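Local coordinates for protein peptide synthetase NRPS type II-PCP (Streptomyces verticillus, PDB 4NEO) that is a free-standing (type II) peptidyl carrier protein of a nonribosomal peptide synthetase system, a small helical member of the phosphopantetheine-attachment family, at residues E38-L43 with R68-T73; I24-E27 with S33-P36; T12-L17 with T75-T80. All blocks are in the same frame, centred on the assembly; numbering follows the deposited sequence.

Contact 1 (E38-L43 with R68-T73); sequences EDFAAL and RVLLET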
loop_
_atom_site.group_PDB
_atom_site.type_symbol
_atom_site.label_atom_id
_atom_site.label_comp_id
_atom_site.label_asym_id
_atom_site.label_seq_id
_atom_site.Cartn_x
_atom_site.Cartn_y
_atom_site.Cartn_z
ATOM N N GLU A 38 6.040 7.495 -4.383
ATOM C CA GLU A 38 7.350 7.590 -3.728
ATOM C C GLU A 38 7.917 6.230 -3.441
ATOM O O GLU A 38 7.224 5.376 -2.913
ATOM C CB GLU A 38 7.227 8.409 -2.416
ATOM C CG GLU A 38 6.898 9.889 -2.626
ATOM C CD GLU A 38 7.023 10.695 -1.334
ATOM O OE1 GLU A 38 8.076 11.362 -1.174
ATOM O OE2 GLU A 38 6.086 10.611 -0.485
ATOM N N ASP A 39 9.192 6.011 -3.754
ATOM C CA ASP A 39 9.807 4.676 -3.551
ATOM C C ASP A 39 10.042 4.348 -2.061
ATOM O O ASP A 39 10.593 5.169 -1.319
ATOM C CB ASP A 39 11.133 4.551 -4.359
ATOM C CG ASP A 39 11.783 3.184 -4.198
ATOM O OD1 ASP A 39 11.445 2.261 -4.967
ATOM O OD2 ASP A 39 12.578 2.989 -3.253
ATOM N N PHE A 40 9.688 3.129 -1.653
ATOM C CA PHE A 40 9.749 2.639 -0.269
ATOM C C PHE A 40 11.104 2.892 0.360
ATOM O O PHE A 40 11.174 3.320 1.497
ATOM C CB PHE A 40 9.492 1.128 -0.243
ATOM C CG PHE A 40 9.583 0.497 1.116
ATOM C CD1 PHE A 40 8.689 0.836 2.110
ATOM C CD2 PHE A 40 10.571 -0.442 1.397
ATOM C CE1 PHE A 40 8.772 0.254 3.359
ATOM C CE2 PHE A 40 10.649 -1.027 2.638
ATOM C CZ PHE A 40 9.746 -0.682 3.614
ATOM N N ALA A 41 12.159 2.564 -0.370
ATOM C CA ALA A 41 13.518 2.672 0.163
ATOM C C ALA A 41 13.948 4.118 0.214
ATOM O O ALA A 41 14.675 4.500 1.129
ATOM C CB ALA A 41 14.509 1.884 -0.675
ATOM N N ALA A 42 13.523 4.910 -0.771
ATOM C CA ALA A 42 13.777 6.352 -0.757
ATOM C C ALA A 42 13.154 6.993 0.471
ATOM O O ALA A 42 13.704 7.950 0.996
ATOM C CB ALA A 42 13.285 7.042 -2.022
ATOM N N LEU A 43 12.047 6.448 0.961
ATOM C CA LEU A 43 11.439 6.913 2.213
ATOM C C LEU A 43 12.146 6.410 3.487
ATOM O O LEU A 43 11.664 6.675 4.585
ATOM C CB LEU A 43 9.959 6.511 2.268
ATOM C CG LEU A 43 9.080 7.158 1.195
ATOM C CD1 LEU A 43 7.783 6.395 1.048
ATOM C CD2 LEU A 43 8.821 8.614 1.495
ATOM N N ARG A 68 6.474 -9.720 -0.734
ATOM C CA ARG A 68 6.830 -9.375 -2.125
ATOM C C ARG A 68 5.882 -8.348 -2.754
ATOM O O ARG A 68 6.261 -7.649 -3.666
ATOM C CB ARG A 68 6.771 -10.612 -3.005
ATOM C CG ARG A 68 7.802 -11.637 -2.784
ATOM C CD ARG A 68 7.394 -12.836 -3.623
ATOM N NE ARG A 68 8.255 -13.937 -3.357
ATOM C CZ ARG A 68 9.439 -14.137 -3.931
ATOM N NH1 ARG A 68 9.895 -13.255 -4.803
ATOM N NH2 ARG A 68 10.182 -15.217 -3.637
ATOM N N VAL A 69 4.671 -8.237 -2.253
ATOM C CA VAL A 69 3.726 -7.326 -2.828
ATOM C C VAL A 69 4.257 -5.878 -2.598
ATOM O O VAL A 69 4.392 -5.107 -3.545
ATOM C CB VAL A 69 2.347 -7.545 -2.281
ATOM C CG1 VAL A 69 1.385 -6.462 -2.754
ATOM C CG2 VAL A 69 1.814 -8.949 -2.634
ATOM N N LEU A 70 4.672 -5.548 -1.390
ATOM C CA LEU A 70 5.321 -4.256 -1.150
ATOM C C LEU A 70 6.682 -4.176 -1.829
ATOM O O LEU A 70 7.029 -3.164 -2.429
ATOM C CB LEU A 70 5.486 -4.000 0.349
ATOM C CG LEU A 70 6.096 -2.676 0.888
ATOM C CD1 LEU A 70 5.814 -2.602 2.381
ATOM C CD2 LEU A 70 7.588 -2.648 0.765
ATOM N N LEU A 71 7.499 -5.216 -1.665
ATOM C CA LEU A 71 8.907 -5.096 -2.012
ATOM C C LEU A 71 9.143 -5.187 -3.502
ATOM O O LEU A 71 10.192 -4.779 -3.958
ATOM C CB LEU A 71 9.780 -6.118 -1.283
ATOM C CG LEU A 71 9.858 -5.919 0.246
ATOM C CD1 LEU A 71 10.665 -7.064 0.878
ATOM C CD2 LEU A 71 10.485 -4.565 0.555
ATOM N N GLU A 72 8.168 -5.677 -4.259
ATOM C CA GLU A 72 8.310 -5.747 -5.726
ATOM C C GLU A 72 7.561 -4.612 -6.445
ATOM O O GLU A 72 7.831 -4.319 -7.606
ATOM C CB GLU A 72 7.860 -7.124 -6.248
ATOM C CG GLU A 72 8.872 -8.187 -5.842
ATOM C CD GLU A 72 8.477 -9.593 -6.283
ATOM O OE1 GLU A 72 7.422 -9.739 -6.940
ATOM O OE2 GLU A 72 9.235 -10.531 -5.940
ATOM N N THR A 73 6.630 -3.958 -5.755
ATOM C CA THR A 73 5.944 -2.824 -6.361
ATOM C C THR A 73 6.582 -1.504 -5.906
ATOM O O THR A 73 6.746 -0.619 -6.702
ATOM C CB THR A 73 4.476 -2.804 -6.036
ATOM O OG1 THR A 73 4.303 -2.689 -4.607
ATOM C CG2 THR A 73 3.796 -4.005 -6.606
#
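Phe40 and Leu70 illustrate how a single methyl can carry most of an interface built from carbon. The CD2 methyl of Leu70 stands over the centre of one face of the Phe40 ring, 3.7 Å from the ring centroid. At 8° off the ring normal this is a nearly axial CH-pi contact, and the methyl touches the ring atoms all round rather than one side of it. The two side chains meet at about a right angle. With CG anti to the backbone N (chi1 178°), the Phe40 side chain, which leaves the backbone toward helix 67-73, sets its ring against the methyl. Leu71 adds a lesser apolar contact: its CD2 comes obliquely to Phe40 CE2 at 4.1 Å.

The polar bonds act within each segment instead. Asp39 OD2 accepts from Ala41 N at 2.9 Å, from above the carboxylate plane, and from Ala42 N at 3.3 Å through its anti lone pair. The first bond closes an Asx turn and the second extends it to an Asx motif, which probably steadies the turn in which Phe40 sits; Arg74 forms a salt bridge with the same oxygen. On the helix, Thr73 OG1 bonds back to Val69 O at 2.6 Å, and Arg68 NH1 forms a salt bridge with Glu72 OE2, which lies in the guanidinium plane.

Phe40 also borders the 2-(2-methoxyethoxy)ethanol pocket with Gly45, Ser47 and Arg74. The chemistry thus divides the labour: polar bonds probably steady the turn, and an apolar contact, whose one oriented element is the CH-pi interaction, seats its ring against the helix.

Contact 2 (I24-E27 with S33-P36); sequences IWAE and SVGP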
loop_
_atom_site.group_PDB
_atom_site.type_symbol
_atom_site.label_atom_id
_atom_site.label_comp_id
_atom_site.label_asym_id
_atom_site.label_seq_id
_atom_site.Cartn_x
_atom_site.Cartn_y
_atom_site.Cartn_z
ATOM N N ILE A 24 -1.189 4.065 6.143
ATOM C CA ILE A 24 -0.393 3.007 6.813
ATOM C C ILE A 24 1.103 3.205 6.625
ATOM O O ILE A 24 1.860 3.127 7.595
ATOM C CB ILE A 24 -0.825 1.605 6.323
ATOM C CG1 ILE A 24 -2.191 1.255 6.888
ATOM C CG2 ILE A 24 0.184 0.525 6.684
ATOM C CD1 ILE A 24 -2.812 0.041 6.207
ATOM N N TRP A 25 1.536 3.456 5.379
ATOM C CA TRP A 25 2.936 3.789 5.115
ATOM C C TRP A 25 3.406 5.008 5.923
ATOM O O TRP A 25 4.500 5.033 6.470
ATOM C CB TRP A 25 3.163 4.104 3.614
ATOM C CG TRP A 25 3.169 2.940 2.670
ATOM C CD1 TRP A 25 2.304 1.905 2.632
ATOM C CD2 TRP A 25 4.099 2.716 1.609
ATOM N NE1 TRP A 25 2.643 1.023 1.629
ATOM C CE2 TRP A 25 3.734 1.504 0.977
ATOM C CE3 TRP A 25 5.203 3.416 1.139
ATOM C CZ2 TRP A 25 4.428 0.986 -0.121
ATOM C CZ3 TRP A 25 5.915 2.893 0.056
ATOM C CH2 TRP A 25 5.526 1.688 -0.551
ATOM N N ALA A 26 2.612 6.061 5.921
ATOM C CA ALA A 26 3.016 7.290 6.556
ATOM C C ALA A 26 3.189 7.071 8.032
ATOM O O ALA A 26 4.173 7.521 8.599
ATOM C CB ALA A 26 1.995 8.394 6.328
ATOM N N GLU A 27 2.214 6.406 8.649
ATOM C CA GLU A 27 2.250 6.127 10.087
ATOM C C GLU A 27 3.428 5.272 10.400
ATOM O O GLU A 27 4.134 5.546 11.335
ATOM C CB GLU A 27 1.021 5.368 10.565
ATOM C CG GLU A 27 -0.254 6.182 10.554
ATOM C CD GLU A 27 -1.468 5.368 10.968
ATOM O OE1 GLU A 27 -1.361 4.649 12.007
ATOM O OE2 GLU A 27 -2.514 5.467 10.262
ATOM N N SER A 33 2.612 12.415 5.747
ATOM C CA SER A 33 2.005 11.698 4.649
ATOM C C SER A 33 3.071 11.217 3.679
ATOM O O SER A 33 4.248 11.624 3.732
ATOM C CB SER A 33 1.031 12.570 3.884
ATOM O OG SER A 33 1.750 13.658 3.319
ATOM N N VAL A 34 2.610 10.344 2.802
ATOM C CA VAL A 34 3.439 9.711 1.808
ATOM C C VAL A 34 2.690 9.831 0.465
ATOM O O VAL A 34 1.474 9.550 0.389
ATOM C CB VAL A 34 3.629 8.245 2.199
ATOM C CG1 VAL A 34 3.929 7.399 0.989
ATOM C CG2 VAL A 34 4.736 8.147 3.246
ATOM N N GLY A 35 3.410 10.255 -0.570
ATOM C CA GLY A 35 2.842 10.322 -1.941
ATOM C C GLY A 35 2.650 8.922 -2.608
ATOM O O GLY A 35 3.361 7.977 -2.286
ATOM N N PRO A 36 1.687 8.807 -3.528
ATOM C CA PRO A 36 1.385 7.527 -4.165
ATOM C C PRO A 36 2.551 6.876 -4.957
ATOM O O PRO A 36 2.559 5.656 -5.089
ATOM C CB PRO A 36 0.193 7.852 -5.073
ATOM C CG PRO A 36 0.253 9.320 -5.329
ATOM C CD PRO A 36 1.086 9.955 -4.247
#
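Val34 meets helix 7-28 with both methyls, a consequence of its first torsion: at chi1 155° CG1 lies opposite the backbone N and CG2 opposite the carbonyl carbon, which puts CG1 at Trp25 and CG2 at Ala26. In Trp25, CG is anti to the carbonyl carbon (chi1 -74°). The two side chains cross at about a right angle, with Val34 CG1 coming obliquely to Trp25 CE3 on the six-membered ring at 4.2 Å.

The second branch of the valine works against the helix backbone. Val34 CG2 rests 3.8 Å from Ala26 CA and 4.1 Å from Ala26 CB, so here the small side chain of alanine lets a methyl come right up to the helix main chain. One step earlier the roles are exchanged, and a side chain of the helix meets the backbone of the loop: Ala26 CB lies 3.7 Å from Ser33 CA, while the side chain of Ser33 points away from the helix. Ala26 and Ser33 also have the nearest CA atoms, 4.9 Å apart.

Around this patch Trp25 and Val34 both touch Val76 of helix 76-86 and Leu43 of the loop, and Trp25 further reaches Met79 and Ile53. Further along the same loop, Glu38 OE2 accepts a hydrogen bond from Gly35 N.

With only five residues between the segments, the chain folds back on the end of its own first helix, and in this helical carrier-protein fold the long connection to the next helix thereby starts out packed against helix 7-28. The contact is made of carbon against carbon, and it is probably held by dispersion and the burial of apolar surface.

Contact 3 (T12-L17 with T75-T80); sequences TRRRAL and TVAGMT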
loop_
_atom_site.group_PDB
_atom_site.type_symbol
_atom_site.label_atom_id
_atom_site.label_comp_id
_atom_site.label_asym_id
_atom_site.label_seq_id
_atom_site.Cartn_x
_atom_site.Cartn_y
_atom_site.Cartn_z
ATOM N N THR A 12 -13.033 4.907 -8.084
ATOM C CA THR A 12 -13.384 5.319 -6.696
ATOM C C THR A 12 -12.997 4.229 -5.719
ATOM O O THR A 12 -12.296 4.468 -4.714
ATOM C CB THR A 12 -14.864 5.643 -6.622
ATOM O OG1 THR A 12 -15.105 6.698 -7.543
ATOM C CG2 THR A 12 -15.349 6.033 -5.206
ATOM N N ARG A 13 -13.384 3.006 -6.025
ATOM C CA ARG A 13 -12.961 1.869 -5.175
ATOM C C ARG A 13 -11.462 1.796 -4.930
ATOM O O ARG A 13 -10.977 1.632 -3.764
ATOM C CB ARG A 13 -13.483 0.590 -5.823
ATOM C CG ARG A 13 -12.888 -0.662 -5.242
ATOM C CD ARG A 13 -13.499 -1.884 -5.919
ATOM N NE ARG A 13 -13.048 -3.058 -5.175
ATOM C CZ ARG A 13 -13.562 -4.285 -5.282
ATOM N NH1 ARG A 13 -13.078 -5.249 -4.495
ATOM N NH2 ARG A 13 -14.503 -4.547 -6.183
ATOM N N ARG A 14 -10.686 1.894 -6.007
ATOM C CA ARG A 14 -9.239 1.788 -5.897
ATOM C C ARG A 14 -8.607 2.987 -5.160
ATOM O O ARG A 14 -7.703 2.785 -4.361
ATOM C CB ARG A 14 -8.549 1.658 -7.290
ATOM C CG ARG A 14 -7.147 1.034 -7.220
ATOM C CD ARG A 14 -6.190 1.448 -8.357
ATOM N NE ARG A 14 -5.852 2.864 -8.228
ATOM C CZ ARG A 14 -4.755 3.395 -7.681
ATOM N NH1 ARG A 14 -3.688 2.701 -7.297
ATOM N NH2 ARG A 14 -4.713 4.703 -7.623
ATOM N N ARG A 15 -9.038 4.218 -5.468
ATOM C CA ARG A 15 -8.512 5.402 -4.749
ATOM C C ARG A 15 -8.785 5.337 -3.253
ATOM O O ARG A 15 -7.933 5.745 -2.482
ATOM C CB ARG A 15 -9.073 6.723 -5.284
ATOM C CG ARG A 15 -8.381 7.091 -6.568
ATOM C CD ARG A 15 -9.072 8.264 -7.239
ATOM N NE ARG A 15 -8.352 8.702 -8.424
ATOM C CZ ARG A 15 -8.801 9.624 -9.277
ATOM N NH1 ARG A 15 -8.066 9.961 -10.341
ATOM N NH2 ARG A 15 -9.986 10.205 -9.083
ATOM N N ALA A 16 -9.910 4.763 -2.848
ATOM C CA ALA A 16 -10.184 4.612 -1.430
ATOM C C ALA A 16 -9.185 3.686 -0.793
ATOM O O ALA A 16 -8.673 3.988 0.297
ATOM C CB ALA A 16 -11.594 4.107 -1.180
ATOM N N LEU A 17 -8.849 2.587 -1.456
ATOM C CA LEU A 17 -7.830 1.703 -0.899
ATOM C C LEU A 17 -6.466 2.389 -0.842
ATOM O O LEU A 17 -5.722 2.262 0.132
ATOM C CB LEU A 17 -7.741 0.401 -1.707
ATOM C CG LEU A 17 -6.653 -0.588 -1.238
ATOM C CD1 LEU A 17 -6.874 -1.057 0.183
ATOM C CD2 LEU A 17 -6.691 -1.793 -2.172
ATOM N N THR A 75 5.847 1.227 -4.428
ATOM C CA THR A 75 5.114 2.472 -4.206
ATOM C C THR A 75 3.761 2.138 -3.609
ATOM O O THR A 75 3.274 0.981 -3.699
ATOM C CB THR A 75 4.934 3.311 -5.454
ATOM O OG1 THR A 75 4.079 2.630 -6.394
ATOM C CG2 THR A 75 6.301 3.618 -6.088
ATOM N N VAL A 76 3.148 3.133 -2.983
ATOM C CA VAL A 76 1.814 2.954 -2.462
ATOM C C VAL A 76 0.848 2.644 -3.619
ATOM O O VAL A 76 0.006 1.748 -3.483
ATOM C CB VAL A 76 1.330 4.226 -1.755
ATOM C CG1 VAL A 76 -0.189 4.255 -1.621
ATOM C CG2 VAL A 76 2.033 4.431 -0.408
ATOM N N ALA A 77 0.918 3.415 -4.720
ATOM C CA ALA A 77 0.003 3.157 -5.884
ATOM C C ALA A 77 0.189 1.747 -6.506
ATOM O O ALA A 77 -0.783 1.103 -6.894
ATOM C CB ALA A 77 0.166 4.203 -6.959
ATOM N N GLY A 78 1.444 1.323 -6.619
ATOM C CA GLY A 78 1.812 0.017 -7.144
ATOM C C GLY A 78 1.250 -1.072 -6.258
ATOM O O GLY A 78 0.623 -1.990 -6.747
HETATM N N MSE A 79 1.438 -0.928 -4.948
HETATM C CA MSE A 79 0.955 -1.903 -3.988
HETATM C C MSE A 79 -0.530 -1.979 -4.021
HETATM O O MSE A 79 -1.110 -3.079 -3.969
HETATM C CB MSE A 79 1.493 -1.612 -2.601
HETATM C CG MSE A 79 1.010 -2.633 -1.557
HETATM SE SE MSE A 79 1.923 -2.236 0.171
HETATM C CE MSE A 79 1.439 -3.929 0.964
ATOM N N THR A 80 -1.168 -0.816 -4.090
ATOM C CA THR A 80 -2.620 -0.715 -4.163
ATOM C C THR A 80 -3.153 -1.517 -5.345
ATOM O O THR A 80 -4.100 -2.311 -5.230
ATOM C CB THR A 80 -3.058 0.769 -4.264
ATOM O OG1 THR A 80 -2.682 1.422 -3.046
ATOM C CG2 THR A 80 -4.571 0.874 -4.419
#
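Arg14 and Leu17, one helical turn apart, receive Thr80 of helix 76-86 between them, its CG2 methyl doing the touching. On the apolar side Thr80 CG2 lies 4.1 Å from Leu17 CG and 3.8 Å from Arg14 CG. The Leu17 and Thr80 side chains slide past each other in opposite directions.

The side chain of Arg14 bends at chi3 (68°). Two conformers are modelled; in the one given, NH1 comes to 3.5 Å from Thr80 CG2, and salt bridges run from NH2 to Glu18 and from NH1 to Asp81, but the position of this end is less certain. NH1 is also close to Ala77 O, near the guanidinium plane, at an angle too poor for a hydrogen bond.

Hydrogen bonds order helix 76-86 internally. Thr80 OG1 bonds to Val76 O at 2.7 Å from above the carbonyl plane, while Thr80 N reaches that oxygen from the other face. At the start of the helix, Thr75 OG1 accepts from Gly78 N at 2.9 Å as the N-cap.

The axes of segments 12-17 and 76-80 approach to 10.2 Å at 125°, a steeply inclined crossing of the long first helix and the last helix, as in the helical bundle of carrier proteins.

Overall arrangement
The three contacts lie within one small bundle, contact 2 being about 12 Å from each of the others and contacts 1 and 3 about 14 Å apart, centre to centre. Contact 2 closes first along the chain, contact 1 follows, and both are nested inside the long loop closed by contact 3. Helix 7-28 serves contacts 2 and 3; helices 67-73 and 76-86, consecutive in the chain, serve contacts 1 and 3 respectively. Trp25 of contact 2 packs against Phe40 of contact 1, and a probable hydrogen bond joins Pro36 O to Ala77 N (2.8 Å). The loop after helix 7-28 thus touches helices 7-28, 67-73 and 76-86, consistent with the compact core of a carrier protein.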